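PDB 1WD5: hypothetical protein TT1426 from Thermus thermophilus, which is of unknown function but belongs to the type I phosphoribosyltransferase family and probably transfers a phosphoribosyl group. Local coordinates for residues Arg4-Ala9 and Ala186-Phe191; Leu49-Val54 and Glu107-Val112; Arg111-Ala116 and Ala201-Trp206; Asp128-Gly133 and Val153-Ala158. One frame throughout, in Å; residues are numbered along the deposited sequence.

Contact 1: Arg4-Ala9 and Ala186-Phe191; sequences RDRRHA and AYYLDF
R6 meets F191 with its CG beside the backbone N and anti to the carbonyl carbon (chi1 -65°), and its chain extended to NE. The F191 side chain starts away from 4-9, but with CG anti to the backbone N (chi1 -162°) its ring end comes nearer. The R6 guanidinium stacks on the ring, a cation-pi contact with the planes 20° apart. R6 NH2 sits over the ring face, offset toward the rim, 3.4 Å from F191 CE1. R6 NE makes a salt bridge with D128, and this helps fix the rotation of the group.

The Y188 side chain crosses that of R6 at about a right angle. Y188 CE2 comes 4.0 Å from R6 CG, while D5 O lies at the ring edge. A9 CB packs 3.6 Å from Y188 OH, which is hydrogen-bonded to D128 O. One backbone bond joins the segments directly: D190 N donates to R4 O at 2.9 Å.

Two waters add indirect links. One donates to both D5 OD2 and D190 OD2 and probably eases the repulsion of these like charges. The other accepts from R6 N and donates to D190 O. D190 OD1 accepts from G192 N.

D5 OD1 accepts from H8 N. This is the N-cap of helix 6-17, here covered by the loop after strand 171-174 and tied through R6 to the probable PRPP-binding motif of a type I phosphoribosyltransferase.

Contact 2: Leu49-Val54 and Glu107-Val112; sequences LDVVLV and ERYRRV
D50 and R110 cross at about a right angle, with carboxylate and guanidinium planes 64° apart. With CG beside the backbone N, the R110 chain bends at chi2 (-53°) on its way to D50. R110 NH1 donates to the syn lone pair of D50 OD1 at 2.9 Å. This salt bridge is nearly straight (171°), and OD1 lies in the guanidinium plane. R110 NH2 makes a weak bond to V51 O. R110 NE pairs with E72. An alanine here would remove the guanidinium and would probably leave D50 and E72 without this shared charge partner.

L53 reaches toward R110 tip to tip, with CD1 3.9 Å from R110 NH2. Its CD2 meets Y109 CD1 at 3.8 Å, the side chains oblique. V51 crosses Y109 at about a right angle and brings CG1 to the same ring atom. Y109 OH is hydrogen-bonded to D196.

Strand 49-51 and helix 107-112 run nearly antiparallel, their axes 10.2 Å apart. This is a helix packed on the central sheet of an alpha/beta phosphoribosyltransferase fold.

Contact 3: Arg111-Ala116 and Ala201-Trp206; sequences RVRPKA and AILLEW
L203 is the first to meet the chain leaving helix 88-112. Its side chain crosses those of V112 and R113 at about a right angle. L203 CB lies 3.9 Å from V112 CG2, and L203 CD2 lies 3.8 Å from R113 CG. L203 O also lies 3.4 Å from R113 CB.

L204 CD2 comes next, within 3.4 Å of V112 CB, tight for two carbons.

W206 meets the far end of R113. W206 O lies over the centre of one guanidinium face, 3.8 Å from R113 NH2, without a hydrogen bond. W206 CB touches the same nitrogen. R113 chi1 (125°) sets CG off the staggered positions, and bends at chi2 and chi3 carry the chain toward W206. R113 NH1 donates to P114 O at 2.8 Å, while NH2 has a salt bridge to E48 and a hydrogen bond to L49 O. An alanine here would remove the guanidinium and would probably leave E48 without its charge partner and a gap beside W206.

The end of helix 196-204 thus rests on the exit from helix 88-112. L203 and W206 also touch L49 of strand 48-59, and W206 NE1 bonds to D39 of helix 33-45.

Contact 4: Asp128-Gly133 and Val153-Ala158; sequences DGVATG and VAVPVA
G129 and V130, in the loop that carries the probable PRPP-binding motif of type I phosphoribosyltransferases, run beside V157 and A158, just after strand 150-155. The sequence of 128-133, between strand 122-126 and helix 134-144, fits that motif.

The polar contacts between the segments are made by the backbone; D128 OD2 pairs with R6. V130 and A158 form a single beta bridge in parallel register. V130 N donates to V157 O at 3.0 Å, in the carbonyl plane. The V130 backbone is also bonded to S159.

Two CA-H...O contacts support the bridge. G129 CA lies 3.4 Å from V157 O, and A158 CA lies 3.4 Å from V130 O. At G129 a CB would come close to V157 CG1.

The remaining contacts are packing. The P156 ring sits against the D128 carbonyl, with CD 3.7 Å from D128 O. The chain turns at P156, bringing V157 and A158 alongside the loop. V130 CB lies 4.2 Å from A158 CB. V130 and V155 cross at about a right angle. With CG1 anti to the backbone N (chi1 -173°), V130 CG2 stands beside that N and presses on V155 CG1 at a tight 3.4 Å.

From the N terminus, 4-9 opens contact 1, which closes only at 186-191, joining the start of helix 6-17 to the loop between strand 171-174 and helix 196-204. Contacts 2 and 4 are nested inside that loop, in series. Contact 2 ties strand 48-59 to helix 88-112. It closes where contact 3 opens, and the two share R111 and V112. Contact 3 runs on to helix 196-204, so it crosses contact 1 and encloses contact 4. Contacts 2 and 3 touch. Contact 4 joins the loop after strand 122-126 to the end of strand 150-155, on the opposite side of the chain's centre. There it touches contact 1. Contacts 2 and 4 reach the same sheet.

Contact 1: Arg4-Ala9 and Ala186-Phe191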
loop_
_atom_site.group_PDB
_atom_site.type_symbol
_atom_site.label_atom_id
_atom_site.label_comp_id
_atom_site.label_asym_id
_atom_site.label_seq_id
_atom_site.Cartn_x
_atom_site.Cartn_y
_atom_site.Cartn_z
ATOM N N ARG A 4 -9.757 -13.910 12.091
ATOM C CA ARG A 4 -10.642 -14.864 11.426
ATOM C C ARG A 4 -10.451 -14.737 9.920
ATOM O O ARG A 4 -10.336 -15.736 9.214
ATOM C CB ARG A 4 -12.114 -14.586 11.759
ATOM C CG ARG A 4 -12.488 -14.685 13.239
ATOM C CD ARG A 4 -14.009 -14.729 13.406
ATOM N NE ARG A 4 -14.669 -13.540 12.868
ATOM C CZ ARG A 4 -14.822 -12.398 13.537
ATOM N NH1 ARG A 4 -14.372 -12.283 14.777
ATOM N NH2 ARG A 4 -15.406 -11.360 12.957
ATOM N N ASP A 5 -10.430 -13.494 9.444
ATOM C CA ASP A 5 -10.252 -13.184 8.028
ATOM C C ASP A 5 -9.857 -11.716 7.851
ATOM O O ASP A 5 -9.666 -10.990 8.831
ATOM C CB ASP A 5 -11.539 -13.481 7.240
ATOM C CG ASP A 5 -12.787 -12.915 7.905
ATOM O OD1 ASP A 5 -12.753 -11.757 8.373
ATOM O OD2 ASP A 5 -13.812 -13.628 7.947
ATOM N N ARG A 6 -9.736 -11.278 6.603
ATOM C CA ARG A 6 -9.342 -9.902 6.323
ATOM C C ARG A 6 -10.360 -8.843 6.765
ATOM O O ARG A 6 -9.975 -7.729 7.116
ATOM C CB ARG A 6 -9.017 -9.743 4.836
ATOM C CG ARG A 6 -7.793 -10.546 4.373
ATOM C CD ARG A 6 -7.479 -10.252 2.912
ATOM N NE ARG A 6 -6.376 -11.055 2.376
ATOM C CZ ARG A 6 -6.492 -12.318 1.978
ATOM N NH1 ARG A 6 -7.662 -12.941 2.057
ATOM N NH2 ARG A 6 -5.447 -12.952 1.468
ATOM N N ARG A 7 -11.647 -9.182 6.760
ATOM C CA ARG A 7 -12.679 -8.234 7.193
ATOM C C ARG A 7 -12.546 -8.000 8.698
ATOM O O ARG A 7 -12.710 -6.879 9.182
ATOM C CB ARG A 7 -14.081 -8.778 6.885
ATOM C CG ARG A 7 -14.460 -8.771 5.406
ATOM C CD ARG A 7 -14.963 -7.412 4.966
ATOM N NE ARG A 7 -15.078 -7.294 3.514
ATOM C CZ ARG A 7 -15.219 -6.134 2.879
ATOM N NH1 ARG A 7 -15.273 -5.007 3.577
ATOM N NH2 ARG A 7 -15.261 -6.089 1.555
ATOM N N HIS A 8 -12.255 -9.073 9.427
ATOM C CA HIS A 8 -12.081 -9.017 10.875
ATOM C C HIS A 8 -10.906 -8.112 11.228
ATOM O O HIS A 8 -10.997 -7.280 12.126
ATOM C CB HIS A 8 -11.808 -10.418 11.424
ATOM C CG HIS A 8 -11.610 -10.459 12.908
ATOM N ND1 HIS A 8 -10.926 -11.477 13.539
ATOM C CD2 HIS A 8 -12.037 -9.629 13.890
ATOM C CE1 HIS A 8 -10.940 -11.273 14.844
ATOM N NE2 HIS A 8 -11.608 -10.158 15.083
ATOM N N ALA A 9 -9.794 -8.285 10.521
ATOM C CA ALA A 9 -8.609 -7.474 10.770
ATOM C C ALA A 9 -8.901 -6.023 10.409
ATOM O O ALA A 9 -8.414 -5.101 11.065
ATOM C CB ALA A 9 -7.432 -7.995 9.946
ATOM N N ALA A 186 0.108 -16.680 8.109
ATOM C CA ALA A 186 0.068 -17.459 9.337
ATOM C C ALA A 186 -0.835 -16.821 10.395
ATOM O O ALA A 186 -1.248 -17.490 11.338
ATOM C CB ALA A 186 1.482 -17.635 9.893
ATOM N N TYR A 187 -1.161 -15.541 10.235
ATOM C CA TYR A 187 -1.994 -14.874 11.227
ATOM C C TYR A 187 -3.464 -14.739 10.860
ATOM O O TYR A 187 -4.206 -13.997 11.508
ATOM C CB TYR A 187 -1.397 -13.507 11.561
ATOM C CG TYR A 187 0.046 -13.612 11.998
ATOM C CD1 TYR A 187 1.082 -13.506 11.072
ATOM C CD2 TYR A 187 0.374 -13.903 13.323
ATOM C CE1 TYR A 187 2.412 -13.692 11.451
ATOM C CE2 TYR A 187 1.702 -14.093 13.714
ATOM C CZ TYR A 187 2.713 -13.986 12.769
ATOM O OH TYR A 187 4.021 -14.187 13.136
ATOM N N TYR A 188 -3.886 -15.470 9.832
ATOM C CA TYR A 188 -5.272 -15.449 9.382
ATOM C C TYR A 188 -5.842 -16.872 9.293
ATOM O O TYR A 188 -5.225 -17.762 8.695
ATOM C CB TYR A 188 -5.384 -14.787 8.006
ATOM C CG TYR A 188 -5.196 -13.281 7.985
ATOM C CD1 TYR A 188 -3.928 -12.711 7.857
ATOM C CD2 TYR A 188 -6.297 -12.424 8.072
ATOM C CE1 TYR A 188 -3.765 -11.322 7.810
ATOM C CE2 TYR A 188 -6.144 -11.044 8.030
ATOM C CZ TYR A 188 -4.881 -10.498 7.899
ATOM O OH TYR A 188 -4.733 -9.126 7.858
ATOM N N LEU A 189 -7.013 -17.092 9.883
ATOM C CA LEU A 189 -7.622 -18.415 9.814
ATOM C C LEU A 189 -8.032 -18.644 8.364
ATOM O O LEU A 189 -7.826 -19.721 7.804
ATOM C CB LEU A 189 -8.847 -18.499 10.724
ATOM C CG LEU A 189 -9.607 -19.829 10.686
ATOM C CD1 LEU A 189 -8.698 -20.965 11.158
ATOM C CD2 LEU A 189 -10.848 -19.735 11.568
ATOM N N ASP A 190 -8.609 -17.612 7.763
ATOM C CA ASP A 190 -9.039 -17.661 6.373
ATOM C C ASP A 190 -8.173 -16.692 5.578
ATOM O O ASP A 190 -8.360 -15.474 5.654
ATOM C CB ASP A 190 -10.515 -17.261 6.264
ATOM C CG ASP A 190 -10.975 -17.055 4.818
ATOM O OD1 ASP A 190 -10.175 -17.267 3.878
ATOM O OD2 ASP A 190 -12.151 -16.675 4.626
ATOM N N PHE A 191 -7.220 -17.236 4.826
ATOM C CA PHE A 191 -6.325 -16.421 4.017
ATOM C C PHE A 191 -6.554 -16.759 2.549
ATOM O O PHE A 191 -5.609 -16.906 1.777
ATOM C CB PHE A 191 -4.869 -16.700 4.407
ATOM C CG PHE A 191 -3.902 -15.630 3.968
ATOM C CD1 PHE A 191 -4.070 -14.311 4.381
ATOM C CD2 PHE A 191 -2.817 -15.945 3.158
ATOM C CE1 PHE A 191 -3.168 -13.316 3.993
ATOM C CE2 PHE A 191 -1.905 -14.958 2.761
ATOM C CZ PHE A 191 -2.082 -13.641 3.179
HETATM O O HOH W 1 -13.979 -16.219 6.807
HETATM O O HOH W 2 -9.728 -13.242 4.487
#

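Contact 2: Leu49-Val54 and Glu107-Val112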
loop_
_atom_site.group_PDB
_atom_site.type_symbol
_atom_site.label_atom_id
_atom_site.label_comp_id
_atom_site.label_asym_id
_atom_site.label_seq_id
_atom_site.Cartn_x
_atom_site.Cartn_y
_atom_site.Cartn_z
ATOM N N LEU A 49 -12.650 4.586 -0.323
ATOM C CA LEU A 49 -11.735 3.516 -0.711
ATOM C C LEU A 49 -11.206 3.617 -2.136
ATOM O O LEU A 49 -11.933 3.957 -3.067
ATOM C CB LEU A 49 -12.422 2.160 -0.512
ATOM C CG LEU A 49 -11.703 0.847 -0.858
ATOM C CD1 LEU A 49 -11.679 0.633 -2.357
ATOM C CD2 LEU A 49 -10.295 0.859 -0.281
ATOM N N ASP A 50 -9.919 3.331 -2.288
ATOM C CA ASP A 50 -9.281 3.324 -3.597
ATOM C C ASP A 50 -8.069 2.416 -3.492
ATOM O O ASP A 50 -7.723 1.937 -2.408
ATOM C CB ASP A 50 -8.855 4.734 -4.039
ATOM C CG ASP A 50 -8.471 4.793 -5.515
ATOM O OD1 ASP A 50 -8.684 3.794 -6.235
ATOM O OD2 ASP A 50 -7.964 5.839 -5.965
ATOM N N VAL A 51 -7.433 2.164 -4.624
ATOM C CA VAL A 51 -6.272 1.301 -4.643
ATOM C C VAL A 51 -5.039 2.136 -4.962
ATOM O O VAL A 51 -5.130 3.152 -5.652
ATOM C CB VAL A 51 -6.439 0.212 -5.718
ATOM C CG1 VAL A 51 -6.609 0.866 -7.088
ATOM C CG2 VAL A 51 -5.247 -0.713 -5.718
ATOM N N VAL A 52 -3.892 1.722 -4.436
ATOM C CA VAL A 52 -2.650 2.420 -4.722
ATOM C C VAL A 52 -1.935 1.500 -5.693
ATOM O O VAL A 52 -1.754 0.312 -5.418
ATOM C CB VAL A 52 -1.798 2.667 -3.445
ATOM C CG1 VAL A 52 -1.518 1.367 -2.721
ATOM C CG2 VAL A 52 -0.503 3.367 -3.825
ATOM N N LEU A 53 -1.562 2.052 -6.842
ATOM C CA LEU A 53 -0.912 1.291 -7.900
ATOM C C LEU A 53 0.503 1.797 -8.142
ATOM O O LEU A 53 0.706 2.847 -8.759
ATOM C CB LEU A 53 -1.755 1.405 -9.170
ATOM C CG LEU A 53 -3.157 0.794 -9.017
ATOM C CD1 LEU A 53 -4.119 1.344 -10.068
ATOM C CD2 LEU A 53 -3.042 -0.721 -9.131
ATOM N N VAL A 54 1.477 1.034 -7.658
ATOM C CA VAL A 54 2.880 1.408 -7.770
ATOM C C VAL A 54 3.779 0.177 -7.903
ATOM O O VAL A 54 3.340 -0.951 -7.668
ATOM C CB VAL A 54 3.327 2.176 -6.508
ATOM C CG1 VAL A 54 2.431 3.384 -6.278
ATOM C CG2 VAL A 54 3.262 1.252 -5.304
ATOM N N GLU A 107 -5.125 -0.249 -15.841
ATOM C CA GLU A 107 -6.169 0.108 -16.799
ATOM C C GLU A 107 -7.507 -0.521 -16.431
ATOM O O GLU A 107 -8.539 0.146 -16.476
ATOM C CB GLU A 107 -5.792 -0.322 -18.227
ATOM C CG GLU A 107 -4.483 0.267 -18.746
ATOM C CD GLU A 107 -4.272 0.032 -20.244
ATOM O OE1 GLU A 107 -4.700 -1.027 -20.756
ATOM O OE2 GLU A 107 -3.663 0.903 -20.907
ATOM N N ARG A 108 -7.501 -1.799 -16.064
ATOM C CA ARG A 108 -8.761 -2.442 -15.716
ATOM C C ARG A 108 -9.354 -1.934 -14.412
ATOM O O ARG A 108 -10.572 -1.821 -14.295
ATOM C CB ARG A 108 -8.621 -3.972 -15.692
ATOM C CG ARG A 108 -7.504 -4.535 -14.854
ATOM C CD ARG A 108 -7.202 -5.969 -15.307
ATOM N NE ARG A 108 -6.000 -6.515 -14.676
ATOM C CZ ARG A 108 -5.310 -7.553 -15.140
ATOM N NH1 ARG A 108 -5.697 -8.169 -16.251
ATOM N NH2 ARG A 108 -4.229 -7.973 -14.495
ATOM N N TYR A 109 -8.514 -1.622 -13.431
ATOM C CA TYR A 109 -9.030 -1.104 -12.166
ATOM C C TYR A 109 -9.605 0.301 -12.385
ATOM O O TYR A 109 -10.672 0.633 -11.867
ATOM C CB TYR A 109 -7.926 -1.028 -11.106
ATOM C CG TYR A 109 -7.464 -2.357 -10.522
ATOM C CD1 TYR A 109 -6.443 -2.391 -9.570
ATOM C CD2 TYR A 109 -8.042 -3.566 -10.906
ATOM C CE1 TYR A 109 -6.009 -3.586 -9.015
ATOM C CE2 TYR A 109 -7.616 -4.778 -10.352
ATOM C CZ TYR A 109 -6.596 -4.776 -9.407
ATOM O OH TYR A 109 -6.159 -5.952 -8.839
ATOM N N ARG A 110 -8.901 1.122 -13.158
ATOM C CA ARG A 110 -9.357 2.487 -13.406
ATOM C C ARG A 110 -10.609 2.546 -14.264
ATOM O O ARG A 110 -11.308 3.557 -14.276
ATOM C CB ARG A 110 -8.238 3.325 -14.035
ATOM C CG ARG A 110 -7.089 3.627 -13.068
ATOM C CD ARG A 110 -7.620 4.250 -11.782
ATOM N NE ARG A 110 -6.620 4.337 -10.716
ATOM C CZ ARG A 110 -6.921 4.285 -9.421
ATOM N NH1 ARG A 110 -8.185 4.144 -9.049
ATOM N NH2 ARG A 110 -5.972 4.383 -8.499
ATOM N N ARG A 111 -10.898 1.465 -14.980
ATOM C CA ARG A 111 -12.094 1.430 -15.805
ATOM C C ARG A 111 -13.340 1.337 -14.921
ATOM O O ARG A 111 -14.405 1.831 -15.291
ATOM C CB ARG A 111 -12.040 0.245 -16.761
ATOM C CG ARG A 111 -13.229 0.146 -17.707
ATOM C CD ARG A 111 -12.865 -0.727 -18.893
ATOM N NE ARG A 111 -11.746 -0.147 -19.626
ATOM C CZ ARG A 111 -10.687 -0.833 -20.048
ATOM N NH1 ARG A 111 -10.602 -2.135 -19.809
ATOM N NH2 ARG A 111 -9.712 -0.217 -20.705
ATOM N N VAL A 112 -13.205 0.714 -13.751
ATOM C CA VAL A 112 -14.335 0.570 -12.832
ATOM C C VAL A 112 -14.364 1.603 -11.701
ATOM O O VAL A 112 -15.406 1.817 -11.088
ATOM C CB VAL A 112 -14.381 -0.845 -12.204
ATOM C CG1 VAL A 112 -14.513 -1.890 -13.292
ATOM C CG2 VAL A 112 -13.132 -1.100 -11.380
#

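Contact 3: Arg111-Ala116 and Ala201-Trp206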
loop_
_atom_site.group_PDB
_atom_site.type_symbol
_atom_site.label_atom_id
_atom_site.label_comp_id
_atom_site.label_asym_id
_atom_site.label_seq_id
_atom_site.Cartn_x
_atom_site.Cartn_y
_atom_site.Cartn_z
ATOM N N ARG A 111 -10.898 1.465 -14.980
ATOM C CA ARG A 111 -12.094 1.430 -15.805
ATOM C C ARG A 111 -13.340 1.337 -14.921
ATOM O O ARG A 111 -14.405 1.831 -15.291
ATOM C CB ARG A 111 -12.040 0.245 -16.761
ATOM C CG ARG A 111 -13.229 0.146 -17.707
ATOM C CD ARG A 111 -12.865 -0.727 -18.893
ATOM N NE ARG A 111 -11.746 -0.147 -19.626
ATOM C CZ ARG A 111 -10.687 -0.833 -20.048
ATOM N NH1 ARG A 111 -10.602 -2.135 -19.809
ATOM N NH2 ARG A 111 -9.712 -0.217 -20.705
ATOM N N VAL A 112 -13.205 0.714 -13.751
ATOM C CA VAL A 112 -14.335 0.570 -12.832
ATOM C C VAL A 112 -14.364 1.603 -11.701
ATOM O O VAL A 112 -15.406 1.817 -11.088
ATOM C CB VAL A 112 -14.381 -0.845 -12.204
ATOM C CG1 VAL A 112 -14.513 -1.890 -13.292
ATOM C CG2 VAL A 112 -13.132 -1.100 -11.380
ATOM N N ARG A 113 -13.224 2.233 -11.414
ATOM C CA ARG A 113 -13.157 3.255 -10.363
ATOM C C ARG A 113 -11.976 4.190 -10.628
ATOM O O ARG A 113 -10.816 3.785 -10.553
ATOM C CB ARG A 113 -13.073 2.583 -8.973
ATOM C CG ARG A 113 -11.902 2.974 -8.055
ATOM C CD ARG A 113 -11.915 4.435 -7.645
ATOM N NE ARG A 113 -12.297 4.687 -6.254
ATOM C CZ ARG A 113 -12.638 5.894 -5.810
ATOM N NH1 ARG A 113 -12.634 6.920 -6.652
ATOM N NH2 ARG A 113 -12.986 6.082 -4.544
ATOM N N PRO A 114 -12.269 5.461 -10.964
ATOM C CA PRO A 114 -11.250 6.475 -11.255
ATOM C C PRO A 114 -10.426 6.831 -10.030
ATOM O O PRO A 114 -10.906 6.733 -8.901
ATOM C CB PRO A 114 -12.076 7.655 -11.763
ATOM C CG PRO A 114 -13.323 7.541 -10.947
ATOM C CD PRO A 114 -13.618 6.053 -11.024
ATOM N N LYS A 115 -9.184 7.244 -10.256
ATOM C CA LYS A 115 -8.302 7.606 -9.156
ATOM C C LYS A 115 -8.887 8.738 -8.321
ATOM O O LYS A 115 -9.204 9.808 -8.845
ATOM C CB LYS A 115 -6.932 8.022 -9.688
ATOM C CG LYS A 115 -5.962 8.426 -8.591
ATOM C CD LYS A 115 -4.592 8.775 -9.140
ATOM C CE LYS A 115 -3.644 9.108 -7.996
ATOM N NZ LYS A 115 -2.279 9.427 -8.474
ATOM N N ALA A 116 -9.030 8.499 -7.021
ATOM C CA ALA A 116 -9.570 9.509 -6.119
ATOM C C ALA A 116 -8.479 10.521 -5.791
ATOM O O ALA A 116 -7.301 10.173 -5.733
ATOM C CB ALA A 116 -10.076 8.852 -4.836
ATOM N N ALA A 201 -14.699 -5.902 -8.164
ATOM C CA ALA A 201 -16.031 -5.914 -7.560
ATOM C C ALA A 201 -16.077 -4.913 -6.405
ATOM O O ALA A 201 -17.044 -4.166 -6.252
ATOM C CB ALA A 201 -16.360 -7.306 -7.055
ATOM N N ILE A 202 -15.020 -4.900 -5.598
ATOM C CA ILE A 202 -14.941 -3.984 -4.470
ATOM C C ILE A 202 -14.854 -2.539 -4.950
ATOM O O ILE A 202 -15.581 -1.675 -4.463
ATOM C CB ILE A 202 -13.721 -4.301 -3.591
ATOM C CG1 ILE A 202 -13.916 -5.664 -2.921
ATOM C CG2 ILE A 202 -13.531 -3.210 -2.547
ATOM C CD1 ILE A 202 -12.730 -6.128 -2.117
ATOM N N LEU A 203 -13.975 -2.286 -5.917
ATOM C CA LEU A 203 -13.792 -0.944 -6.459
ATOM C C LEU A 203 -15.057 -0.346 -7.090
ATOM O O LEU A 203 -15.282 0.865 -7.015
ATOM C CB LEU A 203 -12.661 -0.951 -7.498
ATOM C CG LEU A 203 -11.228 -1.179 -6.999
ATOM C CD1 LEU A 203 -10.269 -1.230 -8.188
ATOM C CD2 LEU A 203 -10.829 -0.058 -6.055
ATOM N N LEU A 204 -15.871 -1.195 -7.715
ATOM C CA LEU A 204 -17.106 -0.759 -8.372
ATOM C C LEU A 204 -18.074 -0.045 -7.439
ATOM O O LEU A 204 -18.750 0.902 -7.844
ATOM C CB LEU A 204 -17.816 -1.959 -9.013
ATOM C CG LEU A 204 -17.279 -2.448 -10.361
ATOM C CD1 LEU A 204 -17.845 -3.824 -10.687
ATOM C CD2 LEU A 204 -17.652 -1.447 -11.447
ATOM N N GLU A 205 -18.144 -0.501 -6.193
ATOM C CA GLU A 205 -19.037 0.099 -5.201
ATOM C C GLU A 205 -18.653 1.540 -4.854
ATOM O O GLU A 205 -19.458 2.281 -4.276
ATOM C CB GLU A 205 -19.040 -0.732 -3.909
ATOM C CG GLU A 205 -19.902 -1.994 -3.929
ATOM C CD GLU A 205 -21.395 -1.690 -4.042
ATOM O OE1 GLU A 205 -21.845 -1.296 -5.137
ATOM O OE2 GLU A 205 -22.121 -1.841 -3.038
ATOM N N TRP A 206 -17.433 1.945 -5.203
ATOM C CA TRP A 206 -16.983 3.296 -4.875
ATOM C C TRP A 206 -16.952 4.289 -6.030
ATOM O O TRP A 206 -16.496 5.420 -5.866
ATOM C CB TRP A 206 -15.604 3.246 -4.205
ATOM C CG TRP A 206 -15.606 2.465 -2.916
ATOM C CD1 TRP A 206 -15.415 1.120 -2.769
ATOM C CD2 TRP A 206 -15.874 2.977 -1.604
ATOM N NE1 TRP A 206 -15.551 0.761 -1.444
ATOM C CE2 TRP A 206 -15.832 1.883 -0.710
ATOM C CE3 TRP A 206 -16.146 4.255 -1.096
ATOM C CZ2 TRP A 206 -16.053 2.029 0.663
ATOM C CZ3 TRP A 206 -16.365 4.396 0.276
ATOM C CH2 TRP A 206 -16.317 3.289 1.135
#

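Contact 4: Asp128-Gly133 and Val153-Ala158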
loop_
_atom_site.group_PDB
_atom_site.type_symbol
_atom_site.label_atom_id
_atom_site.label_comp_id
_atom_site.label_asym_id
_atom_site.label_seq_id
_atom_site.Cartn_x
_atom_site.Cartn_y
_atom_site.Cartn_z
ATOM N N ASP A 128 -2.914 -6.291 4.102
ATOM C CA ASP A 128 -3.299 -7.281 5.108
ATOM C C ASP A 128 -2.142 -7.702 6.001
ATOM O O ASP A 128 -2.349 -8.369 7.013
ATOM C CB ASP A 128 -3.948 -8.525 4.473
ATOM C CG ASP A 128 -3.114 -9.135 3.351
ATOM O OD1 ASP A 128 -1.886 -8.916 3.309
ATOM O OD2 ASP A 128 -3.699 -9.858 2.515
ATOM N N GLY A 129 -0.929 -7.300 5.631
ATOM C CA GLY A 129 0.244 -7.630 6.425
ATOM C C GLY A 129 1.512 -7.081 5.787
ATOM O O GLY A 129 1.504 -6.715 4.610
ATOM N N VAL A 130 2.599 -7.009 6.552
ATOM C CA VAL A 130 3.861 -6.506 6.017
ATOM C C VAL A 130 5.060 -7.317 6.507
ATOM O O VAL A 130 5.509 -7.161 7.643
ATOM C CB VAL A 130 4.086 -5.030 6.398
ATOM C CG1 VAL A 130 5.311 -4.495 5.679
ATOM C CG2 VAL A 130 2.864 -4.207 6.036
ATOM N N ALA A 131 5.587 -8.169 5.636
ATOM C CA ALA A 131 6.730 -9.001 5.983
ATOM C C ALA A 131 8.049 -8.233 5.895
ATOM O O ALA A 131 8.869 -8.290 6.814
ATOM C CB ALA A 131 6.777 -10.226 5.074
ATOM N N THR A 132 8.253 -7.513 4.795
ATOM C CA THR A 132 9.486 -6.754 4.609
ATOM C C THR A 132 9.238 -5.263 4.425
ATOM O O THR A 132 10.100 -4.445 4.748
ATOM C CB THR A 132 10.268 -7.245 3.385
ATOM O OG1 THR A 132 9.568 -6.866 2.197
ATOM C CG2 THR A 132 10.416 -8.763 3.419
ATOM N N GLY A 133 8.073 -4.915 3.885
ATOM C CA GLY A 133 7.739 -3.516 3.678
ATOM C C GLY A 133 8.128 -2.953 2.321
ATOM O O GLY A 133 7.943 -1.763 2.058
ATOM N N VAL A 153 0.397 4.775 7.887
ATOM C CA VAL A 153 0.512 3.394 7.435
ATOM C C VAL A 153 -0.216 2.541 8.468
ATOM O O VAL A 153 0.114 2.583 9.654
ATOM C CB VAL A 153 1.982 2.943 7.365
ATOM C CG1 VAL A 153 2.055 1.436 7.145
ATOM C CG2 VAL A 153 2.694 3.680 6.237
ATOM N N ALA A 154 -1.204 1.769 8.024
ATOM C CA ALA A 154 -1.968 0.930 8.940
ATOM C C ALA A 154 -2.004 -0.522 8.472
ATOM O O ALA A 154 -2.441 -0.814 7.355
ATOM C CB ALA A 154 -3.384 1.476 9.080
ATOM N N VAL A 155 -1.552 -1.428 9.337
ATOM C CA VAL A 155 -1.510 -2.849 9.006
ATOM C C VAL A 155 -1.859 -3.752 10.188
ATOM O O VAL A 155 -1.481 -3.479 11.324
ATOM C CB VAL A 155 -0.109 -3.247 8.509
ATOM C CG1 VAL A 155 0.245 -2.456 7.257
ATOM C CG2 VAL A 155 0.918 -2.974 9.603
ATOM N N PRO A 156 -2.586 -4.847 9.929
ATOM C CA PRO A 156 -2.980 -5.795 10.976
ATOM C C PRO A 156 -1.776 -6.454 11.653
ATOM O O PRO A 156 -1.741 -6.580 12.872
ATOM C CB PRO A 156 -3.831 -6.810 10.218
ATOM C CG PRO A 156 -4.444 -5.982 9.132
ATOM C CD PRO A 156 -3.260 -5.168 8.660
ATOM N N VAL A 157 -0.796 -6.880 10.862
ATOM C CA VAL A 157 0.391 -7.528 11.413
ATOM C C VAL A 157 1.648 -7.156 10.635
ATOM O O VAL A 157 1.603 -6.975 9.421
ATOM C CB VAL A 157 0.237 -9.062 11.413
ATOM C CG1 VAL A 157 0.202 -9.586 9.990
ATOM C CG2 VAL A 157 1.385 -9.696 12.190
ATOM N N ALA A 158 2.771 -7.039 11.338
ATOM C CA ALA A 158 4.031 -6.674 10.697
ATOM C C ALA A 158 5.251 -7.236 11.425
ATOM O O ALA A 158 5.199 -7.512 12.625
ATOM C CB ALA A 158 4.140 -5.156 10.612
#